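Local coordinates for protein uronate dehydrogenase (Agrobacterium tumefaciens, PDB 3RFX) that oxidises uronic acids with NAD as the hydride acceptor, using a Rossmann-fold domain of the NAD-dependent epimerase/dehydratase family, at residues L52-A55 with N56-N59; L94-A97 with A98-H101; L146-M149 with Y150-F154; H182-F185 with V186-I189. The protein carries 1 engineered substitution. All coordinates share one frame; numbering follows the deposited sequence.

Interaction 1 of 4, residues L52-A55 with N56-N59; sequences LADA and NAVN. With NAD (nicotinamide-adenine-dinucleotide), chain D.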
loop_
_atom_site.group_PDB
_atom_site.type_symbol
_atom_site.label_atom_id
_atom_site.label_comp_id
_atom_site.label_asym_id
_atom_site.label_seq_id
_atom_site.Cartn_x
_atom_site.Cartn_y
_atom_site.Cartn_z
ATOM N N LEU A 52 5.786 -19.020 -37.157
ATOM C CA LEU A 52 5.009 -17.926 -36.559
ATOM C C LEU A 52 5.330 -16.579 -37.197
ATOM O O LEU A 52 4.539 -15.631 -37.112
ATOM C CB LEU A 52 5.246 -17.863 -35.045
ATOM C CG LEU A 52 4.633 -19.044 -34.288
ATOM C CD1 LEU A 52 5.219 -19.201 -32.871
ATOM C CD2 LEU A 52 3.116 -18.914 -34.232
ATOM N N ALA A 53 6.492 -16.491 -37.840
ATOM C CA ALA A 53 6.917 -15.242 -38.454
ATOM C C ALA A 53 6.235 -15.020 -39.808
ATOM O O ALA A 53 6.379 -13.967 -40.411
ATOM C CB ALA A 53 8.435 -15.213 -38.608
ATOM N N ASP A 54 5.512 -16.033 -40.272
ATOM C CA ASP A 54 4.849 -16.010 -41.575
ATOM C C ASP A 54 3.373 -15.658 -41.384
ATOM O O ASP A 54 2.577 -16.515 -41.023
ATOM C CB ASP A 54 4.986 -17.386 -42.242
ATOM C CG ASP A 54 4.359 -17.443 -43.637
ATOM O OD1 ASP A 54 3.460 -16.634 -43.947
ATOM O OD2 ASP A 54 4.768 -18.315 -44.429
ATOM N N ALA A 55 3.025 -14.400 -41.638
ATOM C CA ALA A 55 1.690 -13.870 -41.322
ATOM C C ALA A 55 0.540 -14.618 -41.992
ATOM O O ALA A 55 -0.462 -14.943 -41.346
ATOM C CB ALA A 55 1.623 -12.386 -41.651
ATOM N N ASN A 56 0.682 -14.893 -43.286
ATOM C CA ASN A 56 -0.344 -15.631 -44.014
ATOM C C ASN A 56 -0.532 -17.029 -43.457
ATOM O O ASN A 56 -1.654 -17.509 -43.325
ATOM C CB ASN A 56 -0.015 -15.705 -45.509
ATOM C CG ASN A 56 -0.159 -14.366 -46.209
ATOM O OD1 ASN A 56 -0.814 -13.450 -45.704
ATOM N ND2 ASN A 56 0.451 -14.247 -47.382
ATOM N N ALA A 57 0.570 -17.695 -43.130
ATOM C CA ALA A 57 0.472 -19.030 -42.558
ATOM C C ALA A 57 -0.219 -18.981 -41.193
ATOM O O ALA A 57 -1.070 -19.812 -40.888
ATOM C CB ALA A 57 1.846 -19.671 -42.453
ATOM N N VAL A 58 0.149 -18.004 -40.372
ATOM C CA VAL A 58 -0.468 -17.862 -39.054
ATOM C C VAL A 58 -1.977 -17.594 -39.160
ATOM O O VAL A 58 -2.777 -18.193 -38.442
ATOM C CB VAL A 58 0.234 -16.770 -38.220
ATOM C CG1 VAL A 58 -0.502 -16.553 -36.909
ATOM C CG2 VAL A 58 1.681 -17.177 -37.954
ATOM N N ASN A 59 -2.363 -16.712 -40.075
ATOM C CA ASN A 59 -3.786 -16.495 -40.338
ATOM C C ASN A 59 -4.536 -17.805 -40.606
ATOM O O ASN A 59 -5.580 -18.071 -40.005
ATOM C CB ASN A 59 -3.976 -15.509 -41.495
ATOM C CG ASN A 59 -5.421 -15.072 -41.651
ATOM O OD1 ASN A 59 -6.282 -15.856 -42.065
ATOM N ND2 ASN A 59 -5.697 -13.816 -41.314
HETATM P PA NAD D . 10.097 -25.873 -26.346
HETATM O O1A NAD D . 11.470 -24.894 -26.702
HETATM O O2A NAD D . 10.370 -27.391 -25.644
HETATM O O5B NAD D . 8.707 -25.717 -27.361
HETATM C C5B NAD D . 8.738 -24.648 -28.239
HETATM C C4B NAD D . 8.169 -24.939 -29.629
HETATM O O4B NAD D . 7.897 -23.766 -30.382
HETATM C C3B NAD D . 9.018 -25.826 -30.429
HETATM O O3B NAD D . 8.600 -27.130 -30.630
HETATM C C2B NAD D . 9.539 -24.992 -31.523
HETATM O O2B NAD D . 9.906 -25.648 -32.730
HETATM C C1B NAD D . 8.487 -23.947 -31.653
HETATM N N9A NAD D . 8.901 -22.724 -32.286
HETATM C C8A NAD D . 10.064 -21.970 -32.017
HETATM N N7A NAD D . 10.101 -20.938 -32.927
HETATM C C5A NAD D . 8.982 -21.069 -33.778
HETATM C C6A NAD D . 8.536 -20.301 -34.868
HETATM N N6A NAD D . 9.290 -19.174 -35.294
HETATM N N1A NAD D . 7.375 -20.668 -35.525
HETATM C C2A NAD D . 6.649 -21.771 -35.130
HETATM N N3A NAD D . 7.093 -22.555 -34.014
HETATM C C4A NAD D . 8.248 -22.181 -33.374
HETATM O O3 NAD D . 9.517 -25.019 -25.179
HETATM P PN NAD D . 8.698 -25.588 -23.938
HETATM O O1N NAD D . 7.821 -26.756 -24.351
HETATM O O2N NAD D . 9.634 -26.035 -22.821
HETATM O O5D NAD D . 7.774 -24.419 -23.410
HETATM O O HOH W 1 2.712 -13.760 -45.058
#
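D54 and A57 meet where the loop after strand 45-49 turns into helix 55-62. D54 is the N-cap: its OD1 accepts from A57 N at 3.2 Å, and the approach is nearly straight (168°) although it comes from above the carboxylate plane. With CG anti to the backbone N (chi1 -178°), the carboxylate swings over the first turn, and its CG also rests 3.6 Å from A57 CB. V58 N donates to D54 O at 2.9 Å.

The tight side is the inner one. V58 CG2 presses to 3.4 Å from L52 O, a carbonyl hydrogen-bonded by N93 ND2, while V58 packs on A97 of helix 80-100. On the outer side D54 and N56 are exposed, and a water spans them, donating to D54 OD1 and accepting from N56 N at 2.9 Å.

In the loop before the cap, L52 N donates to N1A of the NAD adenine at 2.8 Å and 174°, and L52 CG lies 3.4 Å from the same atom. The N-H pointing at N1A is consistent with an unprotonated N1 acting as acceptor, and probably contributes to recognition of the adenine edge; the negative D54 probably stabilises the helix start through its dipole.

Interaction 2 of 4, residues L94-A97 with A98-H101; sequences LYEA and ARAH. With PO4 (phosphate ion), chain E.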
loop_
_atom_site.group_PDB
_atom_site.type_symbol
_atom_site.label_atom_id
_atom_site.label_comp_id
_atom_site.label_asym_id
_atom_site.label_seq_id
_atom_site.Cartn_x
_atom_site.Cartn_y
_atom_site.Cartn_z
ATOM N N LEU A 94 0.216 -13.651 -34.475
ATOM C CA LEU A 94 -0.807 -14.423 -33.791
ATOM C C LEU A 94 -1.985 -13.530 -33.385
ATOM O O LEU A 94 -3.139 -13.923 -33.547
ATOM C CB LEU A 94 -0.248 -15.112 -32.542
ATOM C CG LEU A 94 -1.237 -16.051 -31.847
ATOM C CD1 LEU A 94 -1.352 -17.357 -32.623
ATOM C CD2 LEU A 94 -0.803 -16.320 -30.402
ATOM N N TYR A 95 -1.692 -12.347 -32.844
ATOM C CA TYR A 95 -2.763 -11.455 -32.370
ATOM C C TYR A 95 -3.587 -10.872 -33.527
ATOM O O TYR A 95 -4.820 -10.787 -33.449
ATOM C CB TYR A 95 -2.243 -10.388 -31.373
ATOM C CG TYR A 95 -2.260 -10.985 -29.983
ATOM C CD1 TYR A 95 -3.325 -10.761 -29.122
ATOM C CD2 TYR A 95 -1.265 -11.880 -29.582
ATOM C CE1 TYR A 95 -3.379 -11.364 -27.867
ATOM C CE2 TYR A 95 -1.307 -12.489 -28.335
ATOM C CZ TYR A 95 -2.362 -12.232 -27.484
ATOM O OH TYR A 95 -2.406 -12.843 -26.253
ATOM N N GLU A 96 -2.902 -10.514 -34.604
ATOM C CA GLU A 96 -3.583 -10.074 -35.819
ATOM C C GLU A 96 -4.482 -11.172 -36.395
ATOM O O GLU A 96 -5.612 -10.906 -36.834
ATOM C CB GLU A 96 -2.570 -9.571 -36.849
ATOM C CG GLU A 96 -2.194 -8.123 -36.633
ATOM C CD GLU A 96 -3.418 -7.219 -36.621
ATOM O OE1 GLU A 96 -3.998 -6.999 -37.702
ATOM O OE2 GLU A 96 -3.823 -6.748 -35.535
ATOM N N ALA A 97 -3.998 -12.410 -36.375
ATOM C CA ALA A 97 -4.775 -13.523 -36.898
ATOM C C ALA A 97 -6.009 -13.776 -36.042
ATOM O O ALA A 97 -7.104 -14.028 -36.557
ATOM C CB ALA A 97 -3.924 -14.768 -36.990
ATOM N N ALA A 98 -5.840 -13.706 -34.728
ATOM C CA ALA A 98 -6.969 -13.884 -33.832
ATOM C C ALA A 98 -7.984 -12.766 -34.058
ATOM O O ALA A 98 -9.191 -12.998 -34.057
ATOM C CB ALA A 98 -6.500 -13.902 -32.371
ATOM N N ARG A 99 -7.489 -11.552 -34.251
ATOM C CA ARG A 99 -8.372 -10.397 -34.399
ATOM C C ARG A 99 -9.220 -10.546 -35.671
ATOM O O ARG A 99 -10.364 -10.088 -35.732
ATOM C CB ARG A 99 -7.560 -9.104 -34.438
ATOM C CG ARG A 99 -8.421 -7.848 -34.526
ATOM C CD ARG A 99 -7.616 -6.581 -34.293
ATOM N NE ARG A 99 -6.723 -6.252 -35.403
ATOM C CZ ARG A 99 -7.097 -5.567 -36.480
ATOM N NH1 ARG A 99 -8.357 -5.143 -36.593
ATOM N NH2 ARG A 99 -6.217 -5.305 -37.443
ATOM N N ALA A 100 -8.653 -11.218 -36.670
ATOM C CA ALA A 100 -9.332 -11.433 -37.947
ATOM C C ALA A 100 -10.299 -12.615 -37.925
ATOM O O ALA A 100 -11.109 -12.773 -38.841
ATOM C CB ALA A 100 -8.300 -11.605 -39.067
ATOM N N HIS A 101 -10.229 -13.441 -36.881
ATOM C CA HIS A 101 -11.026 -14.660 -36.831
ATOM C C HIS A 101 -11.806 -14.878 -35.532
ATOM O O HIS A 101 -11.833 -15.984 -34.997
ATOM C CB HIS A 101 -10.159 -15.888 -37.166
ATOM C CG HIS A 101 -9.621 -15.867 -38.563
ATOM N ND1 HIS A 101 -10.375 -16.245 -39.653
ATOM C CD2 HIS A 101 -8.425 -15.465 -39.054
ATOM C CE1 HIS A 101 -9.658 -16.097 -40.755
ATOM N NE2 HIS A 101 -8.471 -15.624 -40.418
HETATM P P PO4 E . -13.848 -16.932 -39.039
HETATM O O1 PO4 E . -12.984 -15.865 -39.662
HETATM O O2 PO4 E . -14.593 -16.349 -37.863
HETATM O O3 PO4 E . -14.857 -17.400 -40.062
HETATM O O4 PO4 E . -12.976 -18.093 -38.591
#
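E96 OE1 is held by two positive groups, R99 NH2 of its own helix and K265 NZ of the second subunit, which forms a salt bridge to it. R99 takes the carboxylate side-on with two nitrogens: NH2 donates at 2.8 Å to E96 OE1, which uses its syn lone pair, and NE donates to E96 OE2 at 2.9 Å and 165°. The OE2 bond lies in the guanidinium plane, whereas OE1 is tilted from it, in keeping with the 40° between the two planes. Y150 OH of helix 135-154 also hydrogen-bonds to OE2.

E96 and R99 are three residues apart on helix 80-100, and their side chains run side by side. E96 bends at chi2 (-56°) and R99 at chi3, which folds the two charged ends together beside the helix. Beneath them the backbone keeps its helical bonds, such as R99 N to Y95 O at 2.9 Å.

H101 follows in the chain; its CD2 comes edge-on to 3.2 Å from A97 O, and its ND1 donates to O1 of a phosphate, probably from the crystallisation liquor, at 2.6 Å. NE2 is hydrogen-bonded to N59 of helix 55-62.

This helix belongs to the beta-alpha-beta unit of strands 67-70 and 105-111. With two positive partners and a tyrosine bond on one carboxylate, E96 is likely to stay ionised and to couple the end of the helix to the subunit interface.

Interaction 3 of 4, residues L146-M149 with Y150-F154; sequences LARM and YFDKF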
loop_
_atom_site.group_PDB
_atom_site.type_symbol
_atom_site.label_atom_id
_atom_site.label_comp_id
_atom_site.label_asym_id
_atom_site.label_seq_id
_atom_site.Cartn_x
_atom_site.Cartn_y
_atom_site.Cartn_z
ATOM N N LEU A 146 1.763 -6.505 -25.560
ATOM C CA LEU A 146 0.956 -6.579 -26.781
ATOM C C LEU A 146 -0.430 -7.141 -26.475
ATOM O O LEU A 146 -1.443 -6.588 -26.924
ATOM C CB LEU A 146 1.645 -7.439 -27.845
ATOM C CG LEU A 146 0.988 -7.378 -29.238
ATOM C CD1 LEU A 146 1.433 -6.133 -29.950
ATOM C CD2 LEU A 146 1.330 -8.614 -30.059
ATOM N N ALA A 147 -0.489 -8.228 -25.711
ATOM C CA ALA A 147 -1.783 -8.809 -25.345
ATOM C C ALA A 147 -2.644 -7.800 -24.584
ATOM O O ALA A 147 -3.863 -7.720 -24.795
ATOM C CB ALA A 147 -1.609 -10.087 -24.516
ATOM N N ARG A 148 -2.022 -7.041 -23.686
ATOM C CA ARG A 148 -2.777 -6.050 -22.914
ATOM C C ARG A 148 -3.370 -4.992 -23.840
ATOM O O ARG A 148 -4.519 -4.593 -23.677
ATOM C CB ARG A 148 -1.899 -5.384 -21.844
ATOM C CG ARG A 148 -2.641 -4.324 -21.002
ATOM C CD ARG A 148 -3.687 -4.957 -20.075
ATOM N NE ARG A 148 -4.830 -4.071 -19.854
ATOM C CZ ARG A 148 -5.710 -4.202 -18.865
ATOM N NH1 ARG A 148 -5.574 -5.168 -17.961
ATOM N NH2 ARG A 148 -6.729 -3.352 -18.772
ATOM N N MET A 149 -2.579 -4.545 -24.815
ATOM C CA MET A 149 -3.044 -3.536 -25.768
ATOM C C MET A 149 -4.233 -4.050 -26.598
ATOM O O MET A 149 -5.232 -3.336 -26.765
ATOM C CB MET A 149 -1.889 -3.056 -26.663
ATOM C CG MET A 149 -2.244 -1.897 -27.605
ATOM S SD MET A 149 -2.948 -2.516 -29.160
ATOM C CE MET A 149 -1.464 -3.131 -29.971
ATOM N N TYR A 150 -4.142 -5.283 -27.101
ATOM C CA TYR A 150 -5.271 -5.859 -27.837
ATOM C C TYR A 150 -6.492 -6.052 -26.943
ATOM O O TYR A 150 -7.632 -5.971 -27.410
ATOM C CB TYR A 150 -4.911 -7.178 -28.531
ATOM C CG TYR A 150 -4.186 -6.991 -29.852
ATOM C CD1 TYR A 150 -4.819 -7.262 -31.065
ATOM C CD2 TYR A 150 -2.870 -6.534 -29.885
ATOM C CE1 TYR A 150 -4.154 -7.089 -32.284
ATOM C CE2 TYR A 150 -2.200 -6.358 -31.086
ATOM C CZ TYR A 150 -2.849 -6.638 -32.285
ATOM O OH TYR A 150 -2.171 -6.463 -33.473
ATOM N N PHE A 151 -6.269 -6.302 -25.658
ATOM C CA PHE A 151 -7.404 -6.378 -24.743
ATOM C C PHE A 151 -8.098 -5.026 -24.559
ATOM O O PHE A 151 -9.323 -4.936 -24.677
ATOM C CB PHE A 151 -7.020 -6.934 -23.372
ATOM C CG PHE A 151 -8.127 -6.814 -22.364
ATOM C CD1 PHE A 151 -9.278 -7.574 -22.491
ATOM C CD2 PHE A 151 -8.032 -5.914 -21.309
ATOM C CE1 PHE A 151 -10.315 -7.445 -21.580
ATOM C CE2 PHE A 151 -9.064 -5.787 -20.388
ATOM C CZ PHE A 151 -10.206 -6.556 -20.526
ATOM N N ASP A 152 -7.330 -3.991 -24.237
ATOM C CA ASP A 152 -7.907 -2.652 -24.055
ATOM C C ASP A 152 -8.506 -2.088 -25.345
ATOM O O ASP A 152 -9.496 -1.361 -25.309
ATOM C CB ASP A 152 -6.876 -1.666 -23.515
ATOM C CG ASP A 152 -6.628 -1.835 -22.029
ATOM O OD1 ASP A 152 -7.594 -2.126 -21.286
ATOM O OD2 ASP A 152 -5.463 -1.659 -21.606
ATOM N N LYS A 153 -7.899 -2.412 -26.482
ATOM C CA LYS A 153 -8.319 -1.808 -27.749
ATOM C C LYS A 153 -9.467 -2.564 -28.430
ATOM O O LYS A 153 -10.362 -1.942 -29.014
ATOM C CB LYS A 153 -7.120 -1.642 -28.702
ATOM C CG LYS A 153 -7.409 -0.853 -29.990
ATOM C CD LYS A 153 -6.123 -0.607 -30.802
ATOM C CE LYS A 153 -5.178 0.374 -30.115
ATOM N NZ LYS A 153 -5.646 1.792 -30.087
ATOM N N PHE A 154 -9.448 -3.892 -28.342
ATOM C CA PHE A 154 -10.364 -4.741 -29.106
ATOM C C PHE A 154 -11.145 -5.727 -28.245
ATOM O O PHE A 154 -12.084 -6.368 -28.720
ATOM C CB PHE A 154 -9.596 -5.534 -30.172
ATOM C CG PHE A 154 -8.850 -4.676 -31.140
ATOM C CD1 PHE A 154 -9.534 -3.909 -32.072
ATOM C CD2 PHE A 154 -7.462 -4.639 -31.128
ATOM C CE1 PHE A 154 -8.843 -3.121 -32.970
ATOM C CE2 PHE A 154 -6.768 -3.856 -32.015
ATOM C CZ PHE A 154 -7.456 -3.094 -32.945
#
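Residues 146-154 form the last turns of helix 135-154, with regular i to i+4 bonds such as Y150 N to L146 O at 3.0 Å and D152 N to R148 O at 2.9 Å. On one side R148 clasps D152 one turn on, side-on through two nitrogens: NE donates to D152 OD2 at 3.0 Å and 171°, and NH2 donates to D152 OD1 at 2.9 Å. The carboxylate and guanidinium planes stand 56° apart, so D152 OD2 is met from above its plane while lying in that of R148. F151 CD2 sits over the centre of one guanidinium face, and R148 NH2 in turn lies at the edge of the F151 ring.

In this Rossmann fold the helix lies beside helix 80-100, where the Y150 ring meets that of Y95. Another flank of the helix faces the second subunit, whose R131 forms a salt bridge to D152 OD1 and whose backbone carbonyls, among them that of N261, receive K153 NZ.

Y150 is met by two apolar neighbours of its own helix, both at CE2. M149 makes a Met-aromatic contact, its SD 4.7 Å from the ring centroid and oblique to it; bends at chi2 (-87°) and chi3 bring CE within 3.5 Å of Y150 CE2. L146 runs alongside the ring, with CD1 3.8 Å from Y150 CE2. The sulfur also touches the lysine, M149 SD to K153 CE 3.8 Å, the two side chains lying alongside each other.

Interaction 4 of 4, residues H182-F185 with V186-I189; sequences HDDF and VSLI. With PO4 (phosphate ion), chain F.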
loop_
_atom_site.group_PDB
_atom_site.type_symbol
_atom_site.label_atom_id
_atom_site.label_comp_id
_atom_site.label_asym_id
_atom_site.label_seq_id
_atom_site.Cartn_x
_atom_site.Cartn_y
_atom_site.Cartn_z
ATOM N N HIS A 182 1.998 -30.879 -14.511
ATOM C CA HIS A 182 1.154 -31.035 -15.690
ATOM C C HIS A 182 -0.321 -30.932 -15.319
ATOM O O HIS A 182 -1.078 -30.205 -15.973
ATOM C CB HIS A 182 1.435 -32.367 -16.391
ATOM C CG HIS A 182 2.794 -32.444 -17.003
ATOM N ND1 HIS A 182 3.390 -33.638 -17.346
ATOM C CD2 HIS A 182 3.682 -31.474 -17.326
ATOM C CE1 HIS A 182 4.580 -33.400 -17.864
ATOM N NE2 HIS A 182 4.783 -32.096 -17.863
ATOM N N ASP A 183 -0.724 -31.637 -14.266
ATOM C CA ASP A 183 -2.114 -31.598 -13.810
ATOM C C ASP A 183 -2.592 -30.176 -13.522
ATOM O O ASP A 183 -3.720 -29.813 -13.867
ATOM C CB ASP A 183 -2.312 -32.440 -12.551
ATOM C CG ASP A 183 -2.434 -33.927 -12.843
ATOM O OD1 ASP A 183 -2.481 -34.318 -14.028
ATOM O OD2 ASP A 183 -2.490 -34.702 -11.869
ATOM N N ASP A 184 -1.756 -29.382 -12.857
ATOM C CA ASP A 184 -2.166 -28.021 -12.484
ATOM C C ASP A 184 -2.202 -27.067 -13.675
ATOM O O ASP A 184 -3.027 -26.157 -13.719
ATOM C CB ASP A 184 -1.292 -27.463 -11.345
ATOM C CG ASP A 184 -1.619 -28.093 -9.998
ATOM O OD1 ASP A 184 -2.761 -28.554 -9.808
ATOM O OD2 ASP A 184 -0.739 -28.123 -9.112
ATOM N N PHE A 185 -1.327 -27.274 -14.658
ATOM C CA PHE A 185 -1.367 -26.439 -15.852
ATOM C C PHE A 185 -2.616 -26.804 -16.665
ATOM O O PHE A 185 -3.318 -25.933 -17.174
ATOM C CB PHE A 185 -0.085 -26.591 -16.680
ATOM C CG PHE A 185 0.114 -25.511 -17.708
ATOM C CD1 PHE A 185 -0.805 -24.474 -17.850
ATOM C CD2 PHE A 185 1.220 -25.529 -18.536
ATOM C CE1 PHE A 185 -0.621 -23.490 -18.797
ATOM C CE2 PHE A 185 1.411 -24.541 -19.492
ATOM C CZ PHE A 185 0.486 -23.519 -19.622
ATOM N N VAL A 186 -2.909 -28.096 -16.751
ATOM C CA VAL A 186 -4.117 -28.537 -17.440
ATOM C C VAL A 186 -5.373 -27.951 -16.789
ATOM O O VAL A 186 -6.244 -27.423 -17.480
ATOM C CB VAL A 186 -4.207 -30.067 -17.514
ATOM C CG1 VAL A 186 -5.583 -30.499 -18.046
ATOM C CG2 VAL A 186 -3.088 -30.597 -18.413
ATOM N N SER A 187 -5.466 -28.029 -15.467
ATOM C CA SER A 187 -6.639 -27.490 -14.788
ATOM C C SER A 187 -6.726 -25.970 -14.940
ATOM O O SER A 187 -7.824 -25.414 -15.013
ATOM C CB SER A 187 -6.676 -27.902 -13.314
ATOM O OG SER A 187 -5.604 -27.309 -12.607
ATOM N N LEU A 188 -5.583 -25.292 -15.006
ATOM C CA LEU A 188 -5.604 -23.843 -15.225
ATOM C C LEU A 188 -6.188 -23.532 -16.601
ATOM O O LEU A 188 -7.026 -22.635 -16.757
ATOM C CB LEU A 188 -4.195 -23.239 -15.105
ATOM C CG LEU A 188 -4.100 -21.772 -15.542
ATOM C CD1 LEU A 188 -4.967 -20.882 -14.643
ATOM C CD2 LEU A 188 -2.653 -21.284 -15.574
ATOM N N ILE A 189 -5.737 -24.274 -17.608
ATOM C CA ILE A 189 -6.237 -24.083 -18.968
ATOM C C ILE A 189 -7.753 -24.312 -19.032
ATOM O O ILE A 189 -8.472 -23.543 -19.669
ATOM C CB ILE A 189 -5.484 -24.972 -19.984
ATOM C CG1 ILE A 189 -4.053 -24.449 -20.172
ATOM C CG2 ILE A 189 -6.217 -25.013 -21.327
ATOM C CD1 ILE A 189 -3.138 -25.412 -20.890
HETATM P P PO4 F . 1.561 -36.655 -17.918
HETATM O O1 PO4 F . 2.253 -35.948 -16.776
HETATM O O2 PO4 F . 0.755 -37.810 -17.376
HETATM O O3 PO4 F . 0.635 -35.696 -18.624
HETATM O O4 PO4 F . 2.594 -37.162 -18.896
HETATM O O HOH W 2 -5.290 -29.217 -10.582
#
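The apolar part is carried by F185 and I189, one helical turn apart. I189 CD1 sits over one face of the F185 ring, 4.2 Å from its centroid and 27° off the normal, a CH-pi contact. The phenyl ring reaches that place because its CG is anti to the backbone N (chi1 -164°). L188 CD2 comes in obliquely, 4.3 Å from F185 CD1. F185 also stacks with F180 and packs on M19 of helix 14-22 and on I163 of strand 158-163; the F185 side chain is about 7 Å from the bound NAD.

The backbone supplies i to i+4 bonds, among them V186 N to H182 O at 2.9 Å and I189 N to F185 O at 3.0 Å.

The polar side chains lie on another flank. Water joins D184 OD1 to S187 OG, donating to the aspartate at 2.7 Å. S187 OG sits between the backbone N and the carbonyl carbon, which places it 3.0 Å from D184 O, and W224 NE1 is also hydrogen-bonded to it. D184 OD2 is held by S207 OG and D228 N, and D183 OD1 by R22 in a salt bridge.

H182 ND1 donates in the ring plane to O1 of a phosphate, 2.6 Å away and at 171°; R22 binds the same ion, which probably came from the crystallisation liquor.

This mostly buried helix, packed through F185 and L188 on strand 158-163 and through F185 and I189 on helix 14-22, is consistent with a covering helix of a Rossmann fold.

From the N terminus the four contacts follow in series; none nests in or crosses another, and each closes only a local turn. Interaction 1 opens helix 55-62 after strand 45-49 at one margin of the parallel sheet. Interaction 2, at the end of helix 80-100, touches interaction 1 by a side-chain hydrogen bond and by packing between helices 55-62 and 80-100. Interaction 3, near the end of helix 135-154, meets interaction 2 through another side-chain hydrogen bond and packing, and both reach the second subunit. These three thus tie adjacent helices into one layer. Interaction 4, on helix 182-194, stands apart, about 13 Å or more from the others at the nearest atoms, beside helix 14-22.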